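Side-chain contacts in DTDP-4-dehydrorhamnose reductase, rfbD ortholog (Clostridium acetobutylicum, PDB 1VL0), which probably catalyses the NAD(P)H-dependent reduction of dTDP-6-deoxy-L-lyxo-4-hexulose to dTDP-L-rhamnose, and binds NADH: residues A[111-114]-A[115-118]; A[123-126]-A[127-131]; A[135-138]-A[139-143]. All coordinates share one frame; numbering follows the deposited sequence.

All three contacts are local and follow one another along the chain, from the end of strand 107-113 through the loop that follows it into helix 136-151. Interactions 1 and 3 are buried, touch the same nicotinamide riboside and meet directly, with Lys141 NZ reaching Ile111 O and the Thr113 side chain packing on Tyr137 and Lys141. Interaction 2 is only partly buried, lies away from the cofactor site and joins interaction 1 by packing of Phe117 on Ile125. Its chemistry differs accordingly: a turn held by Thr and Asp side chains and two waters, against hydroxyl and backbone bonds at the strand end in interaction 1 and cofactor-binding Tyr and Lys in interaction 3.

Interaction 1. Residues A[111-114]-A[115-118]; sequences ISTD and YVFD. With NAI (1,4-dihydronicotinamide adenine dinucleotide), chain D.
Thr113 OG1 accepts the backbone N-H of Tyr115 in a nearly straight bond (OG1 to N 3.0 Å, 170° at the hydrogen). The same hydroxyl oxygen lies 3.3 Å from C5N of the dihydronicotinamide ring, and the ring of Tyr137 packs against it from helix 136-151. With OG1 anti to the backbone N (chi1 179°), the hydroxyl bends forward along the chain to meet the next turn, while CB comes to the rim of the nicotinamide ring, 3.5 Å from C6N. Tyr115 leans across this hydroxyl, its CB 3.5 Å from Thr113 OG1. The carboxylate of Asp114 runs alongside the Tyr115 side chain, pointing the same way; OD1 sits near the plane of the phenol ring at its edge, and the two flat groups are almost perpendicular (84°). The ring of Tyr115 also meets that of Tyr137 edge-to-face.

This is the C-terminal end of a parallel strand in the Rossmann-type sheet of an extended short-chain dehydrogenase/reductase, where the chain leaves the strand through a short 3-10 turn beside the nicotinamide. The turn is held by Phe117 N donating to Asp114 O (3.1 Å) and by a weak bond from Val116 N to Thr113 O. Val116 CG2 packs on the turn's own backbone, 3.3 Å from Thr113 O, and rests over one face of the Phe117 ring, toward the rim. Asp114 O lies at the edge of that ring. Val116 CG1 approaches Ser112 OG, whose hydroxyl is hydrogen-bonded to Glu145 of helix 136-151. Farther back on the strand, Ile111 CG2 packs against the nicotinamide ribose, 3.4 Å from O4D. Ile111 O accepts from Lys141 NZ of helix 136-151 and receives a weak bond from the ribose hydroxyl O3D.

Interaction 2. Residues A[123-126]-A[127-131]; sequences EPIT and EFDEV
Asp129 lies across the backbone of Ile125 and Thr126, its OD2 resting 3.5 Å from both Ile125 CA and CG2. The residues Thr126 to Asp129 form a type I beta turn in the long loop between strand 107-113 and helix 136-151, closed by Asp129 N donating to Thr126 O (3.1 Å). Asp129 OD2 returns a second bond by accepting Thr126 N at 2.8 Å, the N-H coming from above the carboxylate plane. Side chain and backbone thus tie the two turn ends in both directions. Thr126 OG1 stands between its own N and carbonyl carbon (chi1 84°), which swings it over the turn to accept Phe128 N at 3.0 Å, an ST turn.

Glu127 folds back at chi2, bringing OE1 against the Thr126 backbone, while its OE2 accepts backbone N-H groups of His217 and Met267. The Phe128 ring stacks on Tyr87 of a second subunit, and Lys139 of that subunit donates to Phe128 O. Two waters also bind the carboxylate: one donates to Asp129 OD2 and to Pro124 O, the other bridges Asp129 OD1, at 3.0 Å, to Thr126 OG1, at 2.8 Å.

Interaction 3. Residues A[135-138]-A[139-143]; sequences SAYG and KTKLE. With NAI (1,4-dihydronicotinamide adenine dinucleotide), chain D.
Hydroxyl O2D of the nicotinamide ribose is shared by Tyr137 OH, at 2.8 Å, and Lys141 NZ, at 3.0 Å. Lys141 NZ donates to the neighbouring O3D as well, at 3.2 Å, and also to Ile111 O of strand 107-113, so two sugar oxygens and a backbone carbonyl hold NZ.

Tyr137 and Lys141 are one helical turn apart at the start of helix 136-151 and form the Tyr-X-X-X-Lys motif of the short-chain dehydrogenase/reductases, here in direct contact with the nicotinamide ribose. The two side chains run alongside each other: Lys141 CG lies over one face of the Tyr137 ring as a CH-pi contact, 3.9 Å from the centroid and nearer the CE1 side. Successive bends at chi2 and chi3 (-71° and -67°) wrap the lysine past the ring toward the sugar. At the helix start, Ser135 is the N-cap, its OG accepting Gly138 N at 2.9 Å.

Thr140 turns its hydroxyl back along the helix, placing OG1 2.8 Å from Ala136 O and 3.0 Å from Tyr137 O; Asn90 ND2 of helix 83-104 donates to Thr140 OG1. Farther from the cofactor, Lys139 and Glu143 form a salt bridge one turn apart (NZ to OE2 2.7 Å), with Glu143 OE2 met on its anti side, 22° out of the carboxylate plane.

Interaction 1. Residues A[111-114]-A[115-118]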
loop_
_atom_site.group_PDB
_atom_site.type_symbol
_atom_site.label_atom_id
_atom_site.label_comp_id
_atom_site.label_asym_id
_atom_site.label_seq_id
_atom_site.Cartn_x
_atom_site.Cartn_y
_atom_site.Cartn_z
ATOM N N ILE A 111 -10.937 -9.146 10.681
ATOM C CA ILE A 111 -10.797 -8.759 12.042
ATOM C C ILE A 111 -9.312 -8.863 12.433
ATOM O O ILE A 111 -8.642 -9.875 12.154
ATOM C CB ILE A 111 -11.677 -9.644 12.987
ATOM C CG1 ILE A 111 -13.131 -9.739 12.499
ATOM C CG2 ILE A 111 -11.601 -9.056 14.415
ATOM C CD1 ILE A 111 -13.963 -8.490 12.613
ATOM N N SER A 112 -8.812 -7.821 13.079
ATOM C CA SER A 112 -7.419 -7.732 13.412
ATOM C C SER A 112 -7.245 -7.301 14.890
ATOM O O SER A 112 -8.181 -7.395 15.704
ATOM C CB SER A 112 -6.701 -6.743 12.460
ATOM O OG SER A 112 -5.264 -6.855 12.503
ATOM N N THR A 113 -6.050 -6.806 15.222
ATOM C CA THR A 113 -5.562 -6.771 16.593
ATOM C C THR A 113 -4.760 -5.522 16.941
ATOM O O THR A 113 -4.065 -4.937 16.120
ATOM C CB THR A 113 -4.748 -8.076 16.890
ATOM O OG1 THR A 113 -4.228 -8.071 18.237
ATOM C CG2 THR A 113 -3.525 -8.200 16.005
ATOM N N ASP A 114 -4.871 -5.126 18.195
ATOM C CA ASP A 114 -3.967 -4.143 18.831
ATOM C C ASP A 114 -2.512 -4.582 18.899
ATOM O O ASP A 114 -1.639 -3.769 19.070
ATOM C CB ASP A 114 -4.473 -3.845 20.278
ATOM C CG ASP A 114 -4.414 -5.079 21.216
ATOM O OD1 ASP A 114 -4.928 -6.157 20.850
ATOM O OD2 ASP A 114 -3.871 -5.053 22.347
ATOM N N TYR A 115 -2.232 -5.865 18.720
ATOM C CA TYR A 115 -0.830 -6.334 18.681
ATOM C C TYR A 115 -0.063 -5.898 17.421
ATOM O O TYR A 115 1.108 -6.208 17.273
ATOM C CB TYR A 115 -0.761 -7.870 18.784
ATOM C CG TYR A 115 -0.796 -8.411 20.214
ATOM C CD1 TYR A 115 -1.933 -8.303 20.978
ATOM C CD2 TYR A 115 0.311 -9.025 20.772
ATOM C CE1 TYR A 115 -1.971 -8.783 22.262
ATOM C CE2 TYR A 115 0.284 -9.506 22.039
ATOM C CZ TYR A 115 -0.876 -9.385 22.785
ATOM O OH TYR A 115 -0.925 -9.856 24.080
ATOM N N VAL A 116 -0.712 -5.193 16.491
ATOM C CA VAL A 116 0.034 -4.574 15.381
ATOM C C VAL A 116 0.875 -3.399 15.851
ATOM O O VAL A 116 1.739 -2.952 15.126
ATOM C CB VAL A 116 -0.854 -4.152 14.195
ATOM C CG1 VAL A 116 -1.639 -5.386 13.648
ATOM C CG2 VAL A 116 -1.805 -3.041 14.548
ATOM N N PHE A 117 0.607 -2.896 17.045
ATOM C CA PHE A 117 1.353 -1.775 17.635
ATOM C C PHE A 117 2.391 -2.302 18.624
ATOM O O PHE A 117 2.317 -3.462 19.009
ATOM C CB PHE A 117 0.378 -0.829 18.295
ATOM C CG PHE A 117 -0.609 -0.237 17.328
ATOM C CD1 PHE A 117 -0.197 0.678 16.368
ATOM C CD2 PHE A 117 -1.948 -0.588 17.367
ATOM C CE1 PHE A 117 -1.111 1.256 15.506
ATOM C CE2 PHE A 117 -2.859 -0.034 16.481
ATOM C CZ PHE A 117 -2.436 0.859 15.525
ATOM N N ASP A 118 3.393 -1.495 18.950
ATOM C CA ASP A 118 4.505 -1.961 19.794
ATOM C C ASP A 118 4.276 -1.828 21.310
ATOM O O ASP A 118 5.043 -2.337 22.091
ATOM C CB ASP A 118 5.847 -1.302 19.406
ATOM C CG ASP A 118 5.843 0.218 19.519
ATOM O OD1 ASP A 118 4.972 0.807 20.200
ATOM O OD2 ASP A 118 6.694 0.902 18.921
HETATM P PA NAI D . -11.790 -17.625 18.550
HETATM O O1A NAI D . -10.439 -18.185 18.897
HETATM O O2A NAI D . -12.790 -17.688 19.678
HETATM O O5B NAI D . -12.255 -18.354 17.198
HETATM C C5B NAI D . -11.351 -18.356 16.110
HETATM C C4B NAI D . -11.729 -19.423 15.091
HETATM O O4B NAI D . -10.626 -19.662 14.218
HETATM C C3B NAI D . -12.053 -20.801 15.666
HETATM O O3B NAI D . -13.420 -21.110 15.471
HETATM C C2B NAI D . -11.120 -21.722 14.866
HETATM O O2B NAI D . -11.583 -23.054 14.690
HETATM C C1B NAI D . -10.970 -20.883 13.593
HETATM N N9A NAI D . -10.007 -21.326 12.568
HETATM C C8A NAI D . -8.715 -21.705 12.809
HETATM N N7A NAI D . -8.156 -22.071 11.638
HETATM C C5A NAI D . -9.061 -21.961 10.638
HETATM C C6A NAI D . -8.979 -22.220 9.269
HETATM N N6A NAI D . -7.864 -22.682 8.725
HETATM N N1A NAI D . -10.084 -22.005 8.476
HETATM C C2A NAI D . -11.266 -21.521 9.045
HETATM N N3A NAI D . -11.361 -21.295 10.395
HETATM C C4A NAI D . -10.260 -21.493 11.202
HETATM O O3 NAI D . -11.581 -16.132 18.004
HETATM P PN NAI D . -12.185 -14.765 18.627
HETATM O O1N NAI D . -13.541 -14.506 18.103
HETATM O O2N NAI D . -11.788 -14.690 20.050
HETATM O O5D NAI D . -11.321 -13.721 17.743
HETATM C C5D NAI D . -11.932 -13.115 16.611
HETATM C C4D NAI D . -10.953 -12.176 15.958
HETATM O O4D NAI D . -10.511 -11.153 16.875
HETATM C C3D NAI D . -9.709 -12.895 15.439
HETATM O O3D NAI D . -9.561 -12.447 14.121
HETATM C C2D NAI D . -8.564 -12.431 16.340
HETATM O O2D NAI D . -7.267 -12.331 15.759
HETATM C C1D NAI D . -9.090 -11.056 16.766
HETATM N N1N NAI D . -8.583 -10.607 18.061
HETATM C C2N NAI D . -9.043 -11.220 19.205
HETATM C C3N NAI D . -8.567 -10.760 20.431
HETATM C C7N NAI D . -8.747 -11.590 21.667
HETATM O O7N NAI D . -8.535 -10.960 22.902
HETATM N N7N NAI D . -9.098 -12.879 21.576
HETATM C C4N NAI D . -7.653 -9.698 20.476
HETATM C C5N NAI D . -7.195 -9.088 19.308
HETATM C C6N NAI D . -7.689 -9.578 18.103
#

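Interaction 2. Residues A[123-126]-A[127-131]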
loop_
_atom_site.group_PDB
_atom_site.type_symbol
_atom_site.label_atom_id
_atom_site.label_comp_id
_atom_site.label_asym_id
_atom_site.label_seq_id
_atom_site.Cartn_x
_atom_site.Cartn_y
_atom_site.Cartn_z
ATOM N N GLU A 123 -0.799 7.391 24.765
ATOM C CA GLU A 123 -2.196 7.819 24.678
ATOM C C GLU A 123 -2.968 6.948 23.670
ATOM O O GLU A 123 -2.342 6.233 22.858
ATOM C CB GLU A 123 -2.247 9.290 24.311
ATOM C CG GLU A 123 -1.390 9.697 23.124
ATOM C CD GLU A 123 -1.605 11.173 22.716
ATOM O OE1 GLU A 123 -2.696 11.515 22.154
ATOM O OE2 GLU A 123 -0.661 11.986 22.950
ATOM N N PRO A 124 -4.311 6.979 23.726
ATOM C CA PRO A 124 -5.127 6.131 22.851
ATOM C C PRO A 124 -4.705 6.189 21.349
ATOM O O PRO A 124 -4.499 7.286 20.750
ATOM C CB PRO A 124 -6.558 6.650 23.074
ATOM C CG PRO A 124 -6.508 7.167 24.477
ATOM C CD PRO A 124 -5.167 7.801 24.606
ATOM N N ILE A 125 -4.545 4.996 20.777
ATOM C CA ILE A 125 -3.864 4.841 19.499
ATOM C C ILE A 125 -4.902 4.899 18.424
ATOM O O ILE A 125 -5.889 4.192 18.501
ATOM C CB ILE A 125 -3.131 3.502 19.466
ATOM C CG1 ILE A 125 -2.155 3.409 20.640
ATOM C CG2 ILE A 125 -2.400 3.329 18.180
ATOM C CD1 ILE A 125 -1.768 1.943 20.922
ATOM N N THR A 126 -4.683 5.743 17.421
ATOM C CA THR A 126 -5.617 5.845 16.295
ATOM C C THR A 126 -5.187 5.015 15.098
ATOM O O THR A 126 -4.073 4.539 15.002
ATOM C CB THR A 126 -5.829 7.263 15.800
ATOM O OG1 THR A 126 -4.790 7.610 14.894
ATOM C CG2 THR A 126 -5.845 8.267 16.897
ATOM N N GLU A 127 -6.123 4.851 14.186
ATOM C CA GLU A 127 -5.884 4.109 12.965
ATOM C C GLU A 127 -4.801 4.740 12.067
ATOM O O GLU A 127 -4.386 4.126 11.126
ATOM C CB GLU A 127 -7.184 4.065 12.178
ATOM C CG GLU A 127 -8.332 3.320 12.858
ATOM C CD GLU A 127 -9.191 4.160 13.808
ATOM O OE1 GLU A 127 -8.717 5.208 14.332
ATOM O OE2 GLU A 127 -10.341 3.736 14.056
ATOM N N PHE A 128 -4.410 5.993 12.342
ATOM C CA PHE A 128 -3.414 6.698 11.554
ATOM C C PHE A 128 -2.019 6.635 12.187
ATOM O O PHE A 128 -1.089 7.168 11.656
ATOM C CB PHE A 128 -3.819 8.156 11.353
ATOM C CG PHE A 128 -5.189 8.326 10.780
ATOM C CD1 PHE A 128 -5.491 7.829 9.532
ATOM C CD2 PHE A 128 -6.196 8.920 11.505
ATOM C CE1 PHE A 128 -6.792 7.946 8.990
ATOM C CE2 PHE A 128 -7.482 9.043 10.978
ATOM C CZ PHE A 128 -7.768 8.561 9.696
ATOM N N ASP A 129 -1.907 5.998 13.334
ATOM C CA ASP A 129 -0.643 5.806 13.984
ATOM C C ASP A 129 0.147 4.661 13.353
ATOM O O ASP A 129 -0.420 3.782 12.736
ATOM C CB ASP A 129 -0.889 5.530 15.468
ATOM C CG ASP A 129 -1.337 6.772 16.218
ATOM O OD1 ASP A 129 -0.972 7.886 15.777
ATOM O OD2 ASP A 129 -2.032 6.725 17.236
ATOM N N GLU A 130 1.462 4.649 13.539
ATOM C CA GLU A 130 2.260 3.632 12.880
ATOM C C GLU A 130 2.369 2.295 13.604
ATOM O O GLU A 130 2.527 2.200 14.816
ATOM C CB GLU A 130 3.625 4.187 12.466
ATOM C CG GLU A 130 4.797 4.038 13.401
ATOM C CD GLU A 130 6.106 4.495 12.708
ATOM O OE1 GLU A 130 6.507 3.874 11.672
ATOM O OE2 GLU A 130 6.718 5.495 13.181
ATOM N N VAL A 131 2.233 1.241 12.804
ATOM C CA VAL A 131 2.284 -0.123 13.277
ATOM C C VAL A 131 3.727 -0.515 13.486
ATOM O O VAL A 131 4.627 0.075 12.873
ATOM C CB VAL A 131 1.579 -1.080 12.280
ATOM C CG1 VAL A 131 0.134 -0.679 12.131
ATOM C CG2 VAL A 131 2.319 -1.071 10.923
HETATM O O HOH W 1 -2.574 8.480 19.173
HETATM O O HOH W 2 -3.172 9.856 15.381
#

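Interaction 3. Residues A[135-138]-A[139-143]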
loop_
_atom_site.group_PDB
_atom_site.type_symbol
_atom_site.label_atom_id
_atom_site.label_comp_id
_atom_site.label_asym_id
_atom_site.label_seq_id
_atom_site.Cartn_x
_atom_site.Cartn_y
_atom_site.Cartn_z
ATOM N N SER A 135 5.570 -9.097 18.094
ATOM C CA SER A 135 5.272 -10.499 18.317
ATOM C C SER A 135 4.994 -11.200 16.991
ATOM O O SER A 135 4.630 -10.535 16.014
ATOM C CB SER A 135 4.062 -10.600 19.243
ATOM O OG SER A 135 2.873 -10.106 18.653
ATOM N N ALA A 136 5.133 -12.525 16.960
ATOM C CA ALA A 136 4.665 -13.330 15.781
ATOM C C ALA A 136 3.177 -13.168 15.502
ATOM O O ALA A 136 2.727 -13.069 14.364
ATOM C CB ALA A 136 4.981 -14.789 15.976
ATOM N N TYR A 137 2.386 -13.201 16.556
ATOM C CA TYR A 137 0.972 -12.982 16.404
ATOM C C TYR A 137 0.726 -11.638 15.728
ATOM O O TYR A 137 0.014 -11.550 14.741
ATOM C CB TYR A 137 0.290 -13.028 17.765
ATOM C CG TYR A 137 -1.183 -12.705 17.705
ATOM C CD1 TYR A 137 -2.064 -13.523 17.000
ATOM C CD2 TYR A 137 -1.689 -11.581 18.326
ATOM C CE1 TYR A 137 -3.400 -13.215 16.940
ATOM C CE2 TYR A 137 -3.047 -11.255 18.275
ATOM C CZ TYR A 137 -3.889 -12.045 17.590
ATOM O OH TYR A 137 -5.228 -11.709 17.558
ATOM N N GLY A 138 1.327 -10.572 16.254
ATOM C CA GLY A 138 1.096 -9.257 15.673
ATOM C C GLY A 138 1.590 -9.121 14.232
ATOM O O GLY A 138 0.955 -8.502 13.373
ATOM N N LYS A 139 2.752 -9.687 13.972
ATOM C CA LYS A 139 3.387 -9.574 12.666
ATOM C C LYS A 139 2.560 -10.293 11.608
ATOM O O LYS A 139 2.337 -9.772 10.536
ATOM C CB LYS A 139 4.810 -10.150 12.733
ATOM C CG LYS A 139 5.476 -10.391 11.365
ATOM C CD LYS A 139 5.610 -9.100 10.493
ATOM C CE LYS A 139 6.406 -9.394 9.199
ATOM N NZ LYS A 139 6.725 -8.145 8.401
ATOM N N THR A 140 2.110 -11.492 11.937
ATOM C CA THR A 140 1.275 -12.299 11.007
ATOM C C THR A 140 -0.111 -11.720 10.776
ATOM O O THR A 140 -0.617 -11.774 9.676
ATOM C CB THR A 140 1.140 -13.757 11.495
ATOM O OG1 THR A 140 0.495 -13.821 12.795
ATOM C CG2 THR A 140 2.529 -14.414 11.632
ATOM N N LYS A 141 -0.734 -11.179 11.818
ATOM C CA LYS A 141 -2.013 -10.490 11.660
ATOM C C LYS A 141 -1.815 -9.233 10.816
ATOM O O LYS A 141 -2.630 -8.919 9.993
ATOM C CB LYS A 141 -2.620 -10.091 13.008
ATOM C CG LYS A 141 -3.048 -11.231 13.904
ATOM C CD LYS A 141 -4.314 -11.933 13.341
ATOM C CE LYS A 141 -5.559 -11.037 13.376
ATOM N NZ LYS A 141 -6.743 -11.770 12.835
ATOM N N LEU A 142 -0.730 -8.506 11.017
ATOM C CA LEU A 142 -0.460 -7.317 10.180
ATOM C C LEU A 142 -0.319 -7.644 8.691
ATOM O O LEU A 142 -0.843 -6.952 7.838
ATOM C CB LEU A 142 0.784 -6.584 10.639
ATOM C CG LEU A 142 1.142 -5.349 9.803
ATOM C CD1 LEU A 142 0.158 -4.249 9.935
ATOM C CD2 LEU A 142 2.513 -4.837 10.214
ATOM N N GLU A 143 0.412 -8.693 8.392
ATOM C CA GLU A 143 0.583 -9.097 7.020
ATOM C C GLU A 143 -0.759 -9.509 6.424
ATOM O O GLU A 143 -1.013 -9.264 5.245
ATOM C CB GLU A 143 1.636 -10.213 6.904
ATOM C CG GLU A 143 3.040 -9.722 7.257
ATOM C CD GLU A 143 3.565 -8.623 6.340
ATOM O OE1 GLU A 143 3.072 -8.487 5.157
ATOM O OE2 GLU A 143 4.507 -7.922 6.795
HETATM P PA NAI D . -11.790 -17.625 18.550
HETATM O O1A NAI D . -10.439 -18.185 18.897
HETATM O O2A NAI D . -12.790 -17.688 19.678
HETATM O O5B NAI D . -12.255 -18.354 17.198
HETATM C C5B NAI D . -11.351 -18.356 16.110
HETATM C C4B NAI D . -11.729 -19.423 15.091
HETATM O O4B NAI D . -10.626 -19.662 14.218
HETATM C C3B NAI D . -12.053 -20.801 15.666
HETATM O O3B NAI D . -13.420 -21.110 15.471
HETATM C C2B NAI D . -11.120 -21.722 14.866
HETATM O O2B NAI D . -11.583 -23.054 14.690
HETATM C C1B NAI D . -10.970 -20.883 13.593
HETATM N N9A NAI D . -10.007 -21.326 12.568
HETATM C C8A NAI D . -8.715 -21.705 12.809
HETATM N N7A NAI D . -8.156 -22.071 11.638
HETATM C C5A NAI D . -9.061 -21.961 10.638
HETATM C C6A NAI D . -8.979 -22.220 9.269
HETATM N N6A NAI D . -7.864 -22.682 8.725
HETATM N N1A NAI D . -10.084 -22.005 8.476
HETATM C C2A NAI D . -11.266 -21.521 9.045
HETATM N N3A NAI D . -11.361 -21.295 10.395
HETATM C C4A NAI D . -10.260 -21.493 11.202
HETATM O O3 NAI D . -11.581 -16.132 18.004
HETATM P PN NAI D . -12.185 -14.765 18.627
HETATM O O1N NAI D . -13.541 -14.506 18.103
HETATM O O2N NAI D . -11.788 -14.690 20.050
HETATM O O5D NAI D . -11.321 -13.721 17.743
HETATM C C5D NAI D . -11.932 -13.115 16.611
HETATM C C4D NAI D . -10.953 -12.176 15.958
HETATM O O4D NAI D . -10.511 -11.153 16.875
HETATM C C3D NAI D . -9.709 -12.895 15.439
HETATM O O3D NAI D . -9.561 -12.447 14.121
HETATM C C2D NAI D . -8.564 -12.431 16.340
HETATM O O2D NAI D . -7.267 -12.331 15.759
HETATM C C1D NAI D . -9.090 -11.056 16.766
HETATM N N1N NAI D . -8.583 -10.607 18.061
HETATM C C2N NAI D . -9.043 -11.220 19.205
HETATM C C3N NAI D . -8.567 -10.760 20.431
HETATM C C7N NAI D . -8.747 -11.590 21.667
HETATM O O7N NAI D . -8.535 -10.960 22.902
HETATM N N7N NAI D . -9.098 -12.879 21.576
HETATM C C4N NAI D . -7.653 -9.698 20.476
HETATM C C5N NAI D . -7.195 -9.088 19.308
HETATM C C6N NAI D . -7.689 -9.578 18.103
#